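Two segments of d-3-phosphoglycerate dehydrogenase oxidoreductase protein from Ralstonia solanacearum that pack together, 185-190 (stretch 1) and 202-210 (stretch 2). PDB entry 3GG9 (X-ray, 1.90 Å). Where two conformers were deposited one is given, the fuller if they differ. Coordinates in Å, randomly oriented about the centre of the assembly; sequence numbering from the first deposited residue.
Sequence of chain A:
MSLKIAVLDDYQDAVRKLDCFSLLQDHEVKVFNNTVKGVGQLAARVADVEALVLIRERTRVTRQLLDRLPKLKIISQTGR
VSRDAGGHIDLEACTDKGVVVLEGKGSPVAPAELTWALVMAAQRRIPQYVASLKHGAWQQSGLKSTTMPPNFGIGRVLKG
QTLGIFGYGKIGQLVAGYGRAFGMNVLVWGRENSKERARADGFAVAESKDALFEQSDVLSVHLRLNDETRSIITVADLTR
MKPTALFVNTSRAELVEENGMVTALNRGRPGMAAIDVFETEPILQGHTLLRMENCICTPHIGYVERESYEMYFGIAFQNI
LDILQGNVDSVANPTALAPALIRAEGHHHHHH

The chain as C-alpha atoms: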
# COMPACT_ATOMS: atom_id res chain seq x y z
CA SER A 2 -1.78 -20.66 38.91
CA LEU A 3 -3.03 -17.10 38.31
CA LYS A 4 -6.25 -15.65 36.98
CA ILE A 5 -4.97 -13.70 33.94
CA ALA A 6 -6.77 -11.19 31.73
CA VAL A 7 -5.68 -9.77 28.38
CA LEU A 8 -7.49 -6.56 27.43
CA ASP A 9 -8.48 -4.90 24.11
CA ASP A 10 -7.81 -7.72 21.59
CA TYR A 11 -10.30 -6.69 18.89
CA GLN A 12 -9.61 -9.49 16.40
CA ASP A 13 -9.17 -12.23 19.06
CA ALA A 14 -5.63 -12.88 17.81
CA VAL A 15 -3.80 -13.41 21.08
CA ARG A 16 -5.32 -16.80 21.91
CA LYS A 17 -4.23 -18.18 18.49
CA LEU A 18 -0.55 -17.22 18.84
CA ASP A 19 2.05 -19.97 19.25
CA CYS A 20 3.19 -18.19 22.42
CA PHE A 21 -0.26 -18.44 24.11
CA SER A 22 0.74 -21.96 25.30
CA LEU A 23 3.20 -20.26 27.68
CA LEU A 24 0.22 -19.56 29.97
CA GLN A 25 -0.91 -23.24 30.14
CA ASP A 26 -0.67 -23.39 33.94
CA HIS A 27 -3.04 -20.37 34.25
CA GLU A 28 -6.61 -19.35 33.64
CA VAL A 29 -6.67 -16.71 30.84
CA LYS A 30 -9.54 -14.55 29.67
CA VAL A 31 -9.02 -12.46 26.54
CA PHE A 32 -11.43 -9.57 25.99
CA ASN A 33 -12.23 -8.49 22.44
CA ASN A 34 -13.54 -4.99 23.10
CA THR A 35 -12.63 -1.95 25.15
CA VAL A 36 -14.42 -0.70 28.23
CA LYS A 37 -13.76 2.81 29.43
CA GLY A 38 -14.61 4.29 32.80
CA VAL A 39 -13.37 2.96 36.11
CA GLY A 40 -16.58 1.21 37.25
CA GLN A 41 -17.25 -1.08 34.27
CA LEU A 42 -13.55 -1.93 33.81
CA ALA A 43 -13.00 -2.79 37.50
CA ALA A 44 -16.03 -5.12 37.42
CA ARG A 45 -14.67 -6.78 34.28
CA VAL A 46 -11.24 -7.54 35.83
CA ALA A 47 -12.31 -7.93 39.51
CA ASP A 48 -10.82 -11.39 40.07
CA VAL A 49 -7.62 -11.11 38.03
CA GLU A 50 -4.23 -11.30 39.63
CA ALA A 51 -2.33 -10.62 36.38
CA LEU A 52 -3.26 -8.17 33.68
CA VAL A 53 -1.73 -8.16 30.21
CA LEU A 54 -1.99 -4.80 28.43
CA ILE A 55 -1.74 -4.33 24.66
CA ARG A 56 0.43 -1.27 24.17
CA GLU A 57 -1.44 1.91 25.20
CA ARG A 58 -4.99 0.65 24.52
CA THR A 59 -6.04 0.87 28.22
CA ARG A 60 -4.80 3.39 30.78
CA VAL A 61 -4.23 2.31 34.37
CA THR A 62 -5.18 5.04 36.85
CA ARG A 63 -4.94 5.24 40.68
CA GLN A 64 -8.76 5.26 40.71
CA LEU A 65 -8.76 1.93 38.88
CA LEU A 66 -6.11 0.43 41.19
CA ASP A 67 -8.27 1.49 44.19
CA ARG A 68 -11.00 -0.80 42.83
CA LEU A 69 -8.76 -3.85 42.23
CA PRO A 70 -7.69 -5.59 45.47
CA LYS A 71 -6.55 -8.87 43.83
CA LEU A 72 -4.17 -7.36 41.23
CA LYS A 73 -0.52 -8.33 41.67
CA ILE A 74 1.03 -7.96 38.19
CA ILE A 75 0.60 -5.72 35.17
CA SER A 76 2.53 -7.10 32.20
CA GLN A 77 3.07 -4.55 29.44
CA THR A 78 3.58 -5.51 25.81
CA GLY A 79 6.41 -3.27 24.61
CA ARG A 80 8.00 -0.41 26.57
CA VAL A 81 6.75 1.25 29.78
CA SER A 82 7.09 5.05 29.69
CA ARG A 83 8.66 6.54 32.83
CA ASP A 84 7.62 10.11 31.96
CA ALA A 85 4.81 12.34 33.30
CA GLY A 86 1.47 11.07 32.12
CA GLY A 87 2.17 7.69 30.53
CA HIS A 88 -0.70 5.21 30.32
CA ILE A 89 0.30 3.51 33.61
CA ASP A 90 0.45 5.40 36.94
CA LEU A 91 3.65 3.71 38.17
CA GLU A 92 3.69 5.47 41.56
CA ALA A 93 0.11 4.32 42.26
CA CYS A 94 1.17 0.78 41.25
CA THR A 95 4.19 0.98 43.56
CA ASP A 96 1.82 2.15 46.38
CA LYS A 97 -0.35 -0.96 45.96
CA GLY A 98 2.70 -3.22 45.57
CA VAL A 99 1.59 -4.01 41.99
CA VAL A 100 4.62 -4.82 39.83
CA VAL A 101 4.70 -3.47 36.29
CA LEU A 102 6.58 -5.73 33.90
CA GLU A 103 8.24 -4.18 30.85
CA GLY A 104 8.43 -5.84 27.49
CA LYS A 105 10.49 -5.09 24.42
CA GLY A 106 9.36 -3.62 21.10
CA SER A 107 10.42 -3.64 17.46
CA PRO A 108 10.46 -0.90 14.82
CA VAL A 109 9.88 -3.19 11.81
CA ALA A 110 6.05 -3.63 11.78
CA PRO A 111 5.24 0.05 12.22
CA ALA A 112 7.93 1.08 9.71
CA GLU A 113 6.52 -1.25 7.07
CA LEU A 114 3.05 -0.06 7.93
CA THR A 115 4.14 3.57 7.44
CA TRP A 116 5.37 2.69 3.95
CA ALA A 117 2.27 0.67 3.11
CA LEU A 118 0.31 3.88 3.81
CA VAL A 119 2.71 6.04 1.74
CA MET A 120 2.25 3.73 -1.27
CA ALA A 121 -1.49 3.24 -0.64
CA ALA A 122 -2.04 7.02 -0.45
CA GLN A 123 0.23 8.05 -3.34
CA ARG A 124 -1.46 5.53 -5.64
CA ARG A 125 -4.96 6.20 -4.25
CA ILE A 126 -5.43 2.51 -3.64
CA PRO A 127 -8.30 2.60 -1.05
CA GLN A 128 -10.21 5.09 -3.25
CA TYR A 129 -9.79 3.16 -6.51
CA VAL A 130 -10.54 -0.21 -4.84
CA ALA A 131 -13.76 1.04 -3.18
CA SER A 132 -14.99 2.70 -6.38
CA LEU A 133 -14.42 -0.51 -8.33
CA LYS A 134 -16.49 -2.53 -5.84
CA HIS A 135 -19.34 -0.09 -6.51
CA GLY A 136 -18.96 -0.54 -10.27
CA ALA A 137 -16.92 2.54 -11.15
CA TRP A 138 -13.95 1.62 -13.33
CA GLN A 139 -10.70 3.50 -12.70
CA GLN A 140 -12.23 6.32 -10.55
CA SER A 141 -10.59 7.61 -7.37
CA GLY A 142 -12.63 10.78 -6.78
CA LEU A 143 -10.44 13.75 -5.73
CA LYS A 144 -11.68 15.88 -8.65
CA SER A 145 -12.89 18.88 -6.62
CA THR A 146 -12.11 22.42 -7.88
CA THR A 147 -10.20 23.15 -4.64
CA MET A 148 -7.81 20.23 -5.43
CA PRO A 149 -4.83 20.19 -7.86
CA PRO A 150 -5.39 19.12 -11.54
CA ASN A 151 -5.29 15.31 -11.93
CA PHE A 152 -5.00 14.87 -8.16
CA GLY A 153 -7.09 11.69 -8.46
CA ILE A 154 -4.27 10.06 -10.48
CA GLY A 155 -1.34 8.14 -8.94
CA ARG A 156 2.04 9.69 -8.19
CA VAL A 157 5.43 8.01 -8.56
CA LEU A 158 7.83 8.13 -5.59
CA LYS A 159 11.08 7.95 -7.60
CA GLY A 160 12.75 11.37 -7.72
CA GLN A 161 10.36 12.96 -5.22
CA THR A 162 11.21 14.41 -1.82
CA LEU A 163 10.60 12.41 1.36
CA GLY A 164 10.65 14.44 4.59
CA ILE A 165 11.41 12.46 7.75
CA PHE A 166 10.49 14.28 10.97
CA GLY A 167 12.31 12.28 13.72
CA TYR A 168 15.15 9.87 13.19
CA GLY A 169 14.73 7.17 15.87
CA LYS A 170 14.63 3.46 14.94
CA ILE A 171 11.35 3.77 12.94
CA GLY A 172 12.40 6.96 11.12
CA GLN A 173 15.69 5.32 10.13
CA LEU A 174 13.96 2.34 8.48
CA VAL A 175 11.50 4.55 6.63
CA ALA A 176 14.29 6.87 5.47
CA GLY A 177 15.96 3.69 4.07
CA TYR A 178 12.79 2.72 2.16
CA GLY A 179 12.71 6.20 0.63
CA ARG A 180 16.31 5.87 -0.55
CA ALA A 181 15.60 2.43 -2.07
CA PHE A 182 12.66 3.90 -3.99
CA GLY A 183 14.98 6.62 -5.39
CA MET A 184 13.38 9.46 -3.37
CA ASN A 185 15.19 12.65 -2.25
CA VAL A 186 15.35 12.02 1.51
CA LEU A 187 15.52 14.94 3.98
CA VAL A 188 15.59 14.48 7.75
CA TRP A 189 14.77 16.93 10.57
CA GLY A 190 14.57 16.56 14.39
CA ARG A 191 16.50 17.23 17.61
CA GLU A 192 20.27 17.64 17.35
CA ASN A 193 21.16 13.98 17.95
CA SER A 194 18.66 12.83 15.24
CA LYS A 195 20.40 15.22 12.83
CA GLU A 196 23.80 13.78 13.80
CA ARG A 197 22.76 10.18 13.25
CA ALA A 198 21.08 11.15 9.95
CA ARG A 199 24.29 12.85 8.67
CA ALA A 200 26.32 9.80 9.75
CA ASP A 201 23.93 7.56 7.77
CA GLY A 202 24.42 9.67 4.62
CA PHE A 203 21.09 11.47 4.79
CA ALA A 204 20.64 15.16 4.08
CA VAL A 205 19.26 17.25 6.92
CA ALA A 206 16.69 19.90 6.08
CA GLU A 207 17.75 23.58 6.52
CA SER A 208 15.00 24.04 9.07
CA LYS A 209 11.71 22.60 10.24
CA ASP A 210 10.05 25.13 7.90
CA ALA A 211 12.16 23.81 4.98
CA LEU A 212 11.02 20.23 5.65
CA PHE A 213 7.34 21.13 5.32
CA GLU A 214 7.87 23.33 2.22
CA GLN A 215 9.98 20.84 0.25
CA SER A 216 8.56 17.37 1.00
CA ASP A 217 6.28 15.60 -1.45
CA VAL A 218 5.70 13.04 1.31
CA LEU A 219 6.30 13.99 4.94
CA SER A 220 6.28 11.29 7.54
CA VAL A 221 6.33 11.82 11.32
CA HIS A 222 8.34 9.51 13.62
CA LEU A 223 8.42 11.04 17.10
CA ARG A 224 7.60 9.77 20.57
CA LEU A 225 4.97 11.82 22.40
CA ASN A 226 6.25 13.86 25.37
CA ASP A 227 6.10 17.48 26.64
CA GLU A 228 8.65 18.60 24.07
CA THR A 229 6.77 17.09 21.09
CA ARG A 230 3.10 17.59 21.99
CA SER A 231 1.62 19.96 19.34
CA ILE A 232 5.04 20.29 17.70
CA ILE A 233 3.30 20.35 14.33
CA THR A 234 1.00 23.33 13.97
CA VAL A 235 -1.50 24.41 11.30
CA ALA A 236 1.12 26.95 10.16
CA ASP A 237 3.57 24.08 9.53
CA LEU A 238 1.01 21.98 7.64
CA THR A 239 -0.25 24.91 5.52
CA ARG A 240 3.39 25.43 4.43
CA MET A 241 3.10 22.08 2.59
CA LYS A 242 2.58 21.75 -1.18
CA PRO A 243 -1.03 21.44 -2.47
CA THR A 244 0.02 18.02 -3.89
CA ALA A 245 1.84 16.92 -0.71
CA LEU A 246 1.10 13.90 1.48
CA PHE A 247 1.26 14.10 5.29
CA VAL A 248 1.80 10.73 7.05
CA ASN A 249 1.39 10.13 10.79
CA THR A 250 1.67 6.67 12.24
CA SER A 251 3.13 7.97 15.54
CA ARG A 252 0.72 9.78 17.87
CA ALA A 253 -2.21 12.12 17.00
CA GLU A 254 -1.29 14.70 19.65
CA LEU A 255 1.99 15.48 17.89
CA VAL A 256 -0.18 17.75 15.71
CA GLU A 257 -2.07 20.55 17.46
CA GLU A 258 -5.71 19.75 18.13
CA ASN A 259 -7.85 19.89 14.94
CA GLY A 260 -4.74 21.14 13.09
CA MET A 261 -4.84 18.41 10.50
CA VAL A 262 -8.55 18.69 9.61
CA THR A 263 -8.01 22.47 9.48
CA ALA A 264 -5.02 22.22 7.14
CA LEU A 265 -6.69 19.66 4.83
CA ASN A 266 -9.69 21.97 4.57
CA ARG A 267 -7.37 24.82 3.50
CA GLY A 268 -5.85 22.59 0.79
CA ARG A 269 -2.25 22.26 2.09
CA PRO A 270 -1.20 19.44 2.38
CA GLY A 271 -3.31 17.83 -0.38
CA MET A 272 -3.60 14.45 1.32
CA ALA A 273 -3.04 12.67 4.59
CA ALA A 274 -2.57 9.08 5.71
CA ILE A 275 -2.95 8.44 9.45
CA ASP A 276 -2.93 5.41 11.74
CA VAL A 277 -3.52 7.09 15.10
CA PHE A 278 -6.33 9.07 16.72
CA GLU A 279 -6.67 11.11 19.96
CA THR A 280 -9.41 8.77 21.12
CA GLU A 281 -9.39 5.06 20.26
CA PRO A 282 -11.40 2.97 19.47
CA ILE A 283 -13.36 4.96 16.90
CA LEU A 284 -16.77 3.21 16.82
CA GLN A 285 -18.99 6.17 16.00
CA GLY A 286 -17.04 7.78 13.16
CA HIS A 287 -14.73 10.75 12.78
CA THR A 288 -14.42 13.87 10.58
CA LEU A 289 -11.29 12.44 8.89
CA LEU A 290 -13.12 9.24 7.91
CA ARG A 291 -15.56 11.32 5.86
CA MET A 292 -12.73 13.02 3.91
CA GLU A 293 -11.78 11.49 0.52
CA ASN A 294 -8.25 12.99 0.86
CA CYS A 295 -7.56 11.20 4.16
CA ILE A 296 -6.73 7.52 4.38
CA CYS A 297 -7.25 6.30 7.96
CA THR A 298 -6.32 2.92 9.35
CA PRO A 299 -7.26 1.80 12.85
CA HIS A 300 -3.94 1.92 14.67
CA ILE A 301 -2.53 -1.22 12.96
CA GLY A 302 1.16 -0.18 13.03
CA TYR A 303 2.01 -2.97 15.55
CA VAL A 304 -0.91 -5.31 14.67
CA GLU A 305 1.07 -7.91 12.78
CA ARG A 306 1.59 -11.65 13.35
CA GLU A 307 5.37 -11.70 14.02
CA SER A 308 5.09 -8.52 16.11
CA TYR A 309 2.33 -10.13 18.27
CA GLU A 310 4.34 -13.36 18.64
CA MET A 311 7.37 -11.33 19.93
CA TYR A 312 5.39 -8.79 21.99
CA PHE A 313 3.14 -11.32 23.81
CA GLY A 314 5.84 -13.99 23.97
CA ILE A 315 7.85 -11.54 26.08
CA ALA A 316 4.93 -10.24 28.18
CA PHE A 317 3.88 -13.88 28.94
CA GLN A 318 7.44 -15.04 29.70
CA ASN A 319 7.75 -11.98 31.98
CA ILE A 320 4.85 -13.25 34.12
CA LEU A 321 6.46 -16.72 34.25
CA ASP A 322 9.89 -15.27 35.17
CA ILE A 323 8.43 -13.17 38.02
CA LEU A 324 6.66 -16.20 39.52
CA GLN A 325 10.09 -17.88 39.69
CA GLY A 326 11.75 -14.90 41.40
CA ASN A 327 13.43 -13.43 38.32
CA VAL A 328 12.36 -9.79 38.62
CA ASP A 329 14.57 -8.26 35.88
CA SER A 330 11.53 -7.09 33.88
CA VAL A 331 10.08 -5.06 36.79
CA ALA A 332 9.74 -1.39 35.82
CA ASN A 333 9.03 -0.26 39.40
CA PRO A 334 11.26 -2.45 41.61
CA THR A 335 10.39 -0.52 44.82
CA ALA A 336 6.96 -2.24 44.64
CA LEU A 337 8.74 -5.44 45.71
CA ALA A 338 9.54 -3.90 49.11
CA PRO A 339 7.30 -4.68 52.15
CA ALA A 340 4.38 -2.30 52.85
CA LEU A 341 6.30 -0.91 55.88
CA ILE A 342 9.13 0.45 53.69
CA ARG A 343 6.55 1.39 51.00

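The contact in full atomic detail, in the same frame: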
# COMPACT_ATOMS: atom_id res chain seq x y z
N ASN A 185 14.31 11.67 -2.88
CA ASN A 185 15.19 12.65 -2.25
C ASN A 185 14.86 12.74 -0.75
O ASN A 185 13.86 13.35 -0.36
CB ASN A 185 15.04 14.02 -2.96
CG ASN A 185 16.02 15.07 -2.44
OD1 ASN A 185 17.20 14.80 -2.25
ND2 ASN A 185 15.52 16.30 -2.23
N VAL A 186 15.67 12.11 0.08
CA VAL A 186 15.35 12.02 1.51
C VAL A 186 15.99 13.15 2.34
O VAL A 186 17.23 13.34 2.33
CB VAL A 186 15.68 10.62 2.11
CG1 VAL A 186 15.20 10.55 3.57
CG2 VAL A 186 15.05 9.49 1.29
N LEU A 187 15.13 13.90 3.03
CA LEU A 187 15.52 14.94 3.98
C LEU A 187 15.01 14.64 5.38
O LEU A 187 13.83 14.33 5.58
CB LEU A 187 14.98 16.31 3.56
CG LEU A 187 15.35 16.93 2.20
CD1 LEU A 187 14.51 18.19 1.97
CD2 LEU A 187 16.83 17.26 2.13
N VAL A 188 15.90 14.78 6.36
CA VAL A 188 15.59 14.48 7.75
C VAL A 188 15.61 15.78 8.58
O VAL A 188 16.40 16.67 8.31
CB VAL A 188 16.57 13.41 8.33
CG1 VAL A 188 16.28 13.12 9.79
CG2 VAL A 188 16.48 12.11 7.52
N TRP A 189 14.71 15.88 9.55
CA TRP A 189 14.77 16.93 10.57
C TRP A 189 14.40 16.34 11.95
O TRP A 189 13.76 15.31 12.03
CB TRP A 189 13.87 18.12 10.19
CG TRP A 189 14.34 19.39 10.88
CD1 TRP A 189 15.40 20.18 10.54
CD2 TRP A 189 13.79 19.96 12.07
NE1 TRP A 189 15.54 21.21 11.43
CE2 TRP A 189 14.56 21.10 12.38
CE3 TRP A 189 12.72 19.62 12.90
CZ2 TRP A 189 14.29 21.91 13.48
CZ3 TRP A 189 12.45 20.42 14.01
CH2 TRP A 189 13.23 21.55 14.29
N GLY A 190 14.85 16.99 13.02
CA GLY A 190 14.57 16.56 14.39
C GLY A 190 15.48 17.28 15.36
O GLY A 190 16.09 18.29 15.01
N GLY A 202 24.36 9.18 5.99
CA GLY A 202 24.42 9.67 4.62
C GLY A 202 23.15 10.38 4.18
O GLY A 202 22.95 10.62 2.99
N PHE A 203 22.29 10.73 5.13
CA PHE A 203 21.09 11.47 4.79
C PHE A 203 21.29 12.96 4.94
O PHE A 203 21.98 13.42 5.86
CB PHE A 203 19.89 11.00 5.64
CG PHE A 203 19.39 9.63 5.26
CD1 PHE A 203 19.70 8.52 6.03
CD2 PHE A 203 18.65 9.45 4.09
CE1 PHE A 203 19.27 7.25 5.66
CE2 PHE A 203 18.20 8.17 3.72
CZ PHE A 203 18.51 7.07 4.51
N ALA A 204 20.72 13.71 4.00
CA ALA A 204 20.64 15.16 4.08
C ALA A 204 19.70 15.59 5.20
O ALA A 204 18.67 14.96 5.45
CB ALA A 204 20.15 15.70 2.77
N VAL A 205 20.06 16.68 5.87
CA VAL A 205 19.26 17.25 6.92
C VAL A 205 18.67 18.52 6.37
O VAL A 205 19.37 19.31 5.76
CB VAL A 205 20.13 17.50 8.19
CG1 VAL A 205 19.40 18.34 9.22
CG2 VAL A 205 20.53 16.16 8.78
N ALA A 206 17.36 18.71 6.55
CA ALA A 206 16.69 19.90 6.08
C ALA A 206 17.25 21.17 6.75
O ALA A 206 17.68 21.10 7.90
CB ALA A 206 15.19 19.78 6.31
N GLU A 207 17.23 22.29 6.03
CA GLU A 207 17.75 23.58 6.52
C GLU A 207 17.09 23.99 7.82
O GLU A 207 17.75 24.52 8.73
CB GLU A 207 17.50 24.68 5.49
CG GLU A 207 18.34 24.57 4.25
CD GLU A 207 18.65 25.92 3.62
OE1 GLU A 207 18.00 26.93 3.97
OE2 GLU A 207 19.56 25.97 2.77
N SER A 208 15.79 23.73 7.90
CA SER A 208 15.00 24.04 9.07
C SER A 208 13.75 23.18 9.05
O SER A 208 13.45 22.52 8.05
CB SER A 208 14.60 25.52 9.07
OG SER A 208 13.92 25.85 7.88
N LYS A 209 13.03 23.19 10.16
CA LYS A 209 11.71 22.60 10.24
C LYS A 209 10.80 23.14 9.14
O LYS A 209 10.13 22.37 8.46
CB LYS A 209 11.12 22.87 11.62
CG LYS A 209 9.78 22.24 11.87
CD LYS A 209 9.37 22.59 13.28
CE LYS A 209 7.89 22.49 13.47
NZ LYS A 209 7.54 23.10 14.78
N ASP A 210 10.80 24.46 8.97
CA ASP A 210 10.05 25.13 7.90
C ASP A 210 10.39 24.57 6.51
O ASP A 210 9.49 24.37 5.69
CB ASP A 210 10.31 26.64 7.91
CG ASP A 210 9.85 27.33 9.18
OD1 ASP A 210 9.90 28.58 9.23
OD2 ASP A 210 9.44 26.64 10.15
O HOH W 1 19.39 12.26 1.74

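What fills the apolar centre of the contact? Two valines on one side of the strand, V186 and V188, reach F203. V186 CG1 lies 3.7 Å from F203 CD2, and V188 CG2 lies 4.0 Å from F203 CB, so the phenylalanine spans the pair, its ring set obliquely to both methyl groups. Both valines are buried and hold chi1 near 180°; their branched side chains suit an extended backbone and offer compact methyl surfaces to the larger aromatic. On the other face of the sheet, the L187 and A204 side chains touch, with L187 CD2 3.7 Å from A204 CB. The leucine methyl rests against the alanine CB, and A206 continues this apolar patch more loosely, its CB 4.4 Å from L187 CB.

How does W189 extend the packing? Its CA-to-CB bond points sideways, but with chi1 at -157° and chi2 at 78° the end of the indole comes nearer to the second stretch, and it has more area covered there than any other residue of the contact. The start of the helix lies over one ring face: K209 CB sits 3.6 Å from the centroid of the W189 six-membered ring, almost on its normal, a CH-pi contact. The lysine thus contributes its aliphatic base here, while its extended chain leads away and its amine is bonded elsewhere in the structure. At the ring edge, W189 CD1 is 3.6 Å from A206 O.

Which backbone bonds fix the register? V188 serves the second stretch with both its polar backbone atoms. V188 N donates to A204 O at 2.9 Å, and A206 N donates to V188 O at 2.9 Å, both with nearly straight geometry. The two bonds flank V205, as expected for a parallel bridge between V188 and V205, whose CA atoms are 4.7 Å apart. The same acceptors receive CA-H...O contacts, from L187 CA to A204 O at 3.5 Å and from V205 CA to V188 O at 3.2 Å.

What happens at the polar edge? Where the backbones do not bond directly, water 1 links them: it donates to V186 O at 2.5 Å and accepts from A204 N at 3.0 Å. At the other end, the chain turns into the helix at S208, whose CA-to-CB bond points away from the first stretch and whose side chain caps a backbone N just past the stretch. In all, the two stretches bury 513 Å² between them.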